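PDB 1V3W: ferripyochelin binding protein from Pyrococcus horikoshii, which probably acts as a gamma-class carbonic anhydrase, a trimeric left-handed beta-helix protein that binds zinc and calcium and would interconvert carbon dioxide and bicarbonate. Local coordinates for residues 162-165 with 166-170. Numbering follows the deposited sequence. Where two conformers were deposited one is given.
Sequences LAEK and HIKGR. With CA (calcium ion), chain E.
Glu164 shares one carboxylate between a calcium ion and Lys168, one turn along the C-terminal helix that flanks the left-handed beta-helix of this gamma-class carbonic anhydrase fold. Chelation is bidentate, with Glu164 OE1 and OE2 each 2.5 Å from calcium and two waters also bound. Lys168 NZ forms a salt bridge with Glu164 OE2 at 3.0 Å, arriving from above the carboxylate plane, 57° out of it. Glu164 has CG opposite its backbone N (chi1 -171°), and its chain runs alongside the extended Lys168; Lys168 CE packs 3.5 Å from Glu164 CG. Calcium and the ammonium probably balance the carboxylate charge, with OE2 shared between them.

Along the backbone, i to i+4 bonding runs through Gly169 N to Lys165 O (2.7 Å) and Arg170 N to His166 O (3.1 Å), Arg170 being first to leave helical phi/psi. Arg170 enters an antiparallel strand pairing with the second subunit and salt-bridges Asp20. The His166 ring sets its edge against the preceding turn, CD2 lying 3.2 Å from Leu162 O. Both His166 nitrogens are engaged: NE2 bonds Asp46 OD2 of the second subunit, while His166 ND1 accepts Arg170 NH1 at 2.9 Å, nearly within the imidazole and guanidinium planes.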
loop_
_atom_site.group_PDB
_atom_site.type_symbol
_atom_site.label_atom_id
_atom_site.label_comp_id
_atom_site.label_asym_id
_atom_site.label_seq_id
_atom_site.Cartn_x
_atom_site.Cartn_y
_atom_site.Cartn_z
ATOM N N LEU A 162 1.202 -17.574 13.966
ATOM C CA LEU A 162 1.764 -16.243 14.155
ATOM C C LEU A 162 0.758 -15.363 14.891
ATOM O O LEU A 162 1.113 -14.631 15.814
ATOM C CB LEU A 162 2.106 -15.637 12.791
ATOM C CG LEU A 162 3.252 -14.630 12.696
ATOM C CD1 LEU A 162 4.497 -15.188 13.375
ATOM C CD2 LEU A 162 3.531 -14.341 11.228
ATOM N N ALA A 163 -0.505 -15.456 14.486
ATOM C CA ALA A 163 -1.568 -14.679 15.105
ATOM C C ALA A 163 -1.636 -14.968 16.599
ATOM O O ALA A 163 -1.740 -14.054 17.409
ATOM C CB ALA A 163 -2.905 -15.004 14.442
ATOM N N GLU A 164 -1.574 -16.244 16.966
ATOM C CA GLU A 164 -1.630 -16.591 18.376
ATOM C C GLU A 164 -0.424 -16.028 19.123
ATOM O O GLU A 164 -0.551 -15.592 20.265
ATOM C CB GLU A 164 -1.705 -18.108 18.558
ATOM C CG GLU A 164 -1.986 -18.532 19.993
ATOM C CD GLU A 164 -2.382 -19.992 20.106
ATOM O OE1 GLU A 164 -3.447 -20.365 19.564
ATOM O OE2 GLU A 164 -1.628 -20.764 20.733
ATOM N N LYS A 165 0.740 -16.036 18.480
ATOM C CA LYS A 165 1.941 -15.502 19.112
ATOM C C LYS A 165 1.775 -14.020 19.432
ATOM O O LYS A 165 2.220 -13.547 20.476
ATOM C CB LYS A 165 3.162 -15.677 18.209
ATOM C CG LYS A 165 3.739 -17.085 18.144
ATOM C CD LYS A 165 5.266 -17.029 18.080
ATOM C CE LYS A 165 5.765 -15.727 17.454
ATOM N NZ LYS A 165 6.933 -15.178 18.197
ATOM N N HIS A 166 1.142 -13.286 18.523
ATOM C CA HIS A 166 0.917 -11.859 18.725
ATOM C C HIS A 166 -0.143 -11.620 19.795
ATOM O O HIS A 166 -0.004 -10.726 20.625
ATOM C CB HIS A 166 0.484 -11.195 17.414
ATOM C CG HIS A 166 1.619 -10.907 16.482
ATOM N ND1 HIS A 166 2.119 -9.637 16.290
ATOM C CD2 HIS A 166 2.356 -11.726 15.696
ATOM C CE1 HIS A 166 3.115 -9.686 15.423
ATOM N NE2 HIS A 166 3.280 -10.942 15.048
ATOM N N ILE A 167 -1.204 -12.419 19.766
ATOM C CA ILE A 167 -2.272 -12.287 20.747
ATOM C C ILE A 167 -1.706 -12.416 22.157
ATOM O O ILE A 167 -2.069 -11.653 23.053
ATOM C CB ILE A 167 -3.353 -13.374 20.550
ATOM C CG1 ILE A 167 -4.116 -13.120 19.248
ATOM C CG2 ILE A 167 -4.322 -13.379 21.734
ATOM C CD1 ILE A 167 -5.063 -14.244 18.864
ATOM N N LYS A 168 -0.799 -13.370 22.339
ATOM C CA LYS A 168 -0.214 -13.621 23.650
ATOM C C LYS A 168 1.048 -12.844 24.003
ATOM O O LYS A 168 1.246 -12.496 25.163
ATOM C CB LYS A 168 0.087 -15.113 23.798
ATOM C CG LYS A 168 -1.110 -16.015 23.593
ATOM C CD LYS A 168 -0.705 -17.473 23.720
ATOM C CE LYS A 168 -1.888 -18.400 23.495
ATOM N NZ LYS A 168 -1.493 -19.830 23.617
ATOM N N GLY A 169 1.894 -12.561 23.019
ATOM C CA GLY A 169 3.140 -11.885 23.329
ATOM C C GLY A 169 3.443 -10.463 22.903
ATOM O O GLY A 169 4.549 -9.976 23.150
ATOM N N ARG A 170 2.493 -9.789 22.268
ATOM C CA ARG A 170 2.722 -8.409 21.849
ATOM C C ARG A 170 2.673 -7.471 23.047
ATOM O O ARG A 170 1.848 -7.641 23.945
ATOM C CB ARG A 170 1.670 -7.976 20.822
ATOM C CG ARG A 170 1.980 -8.375 19.385
ATOM C CD ARG A 170 3.010 -7.443 18.747
ATOM N NE ARG A 170 2.458 -6.127 18.429
ATOM C CZ ARG A 170 1.606 -5.882 17.435
ATOM N NH1 ARG A 170 1.193 -6.862 16.642
ATOM N NH2 ARG A 170 1.159 -4.650 17.235
HETATM CA CA CA E . -3.598 -22.330 21.162
HETATM O O HOH W 1 -2.660 -23.466 19.114
HETATM O O HOH W 2 -1.445 -23.111 22.148
#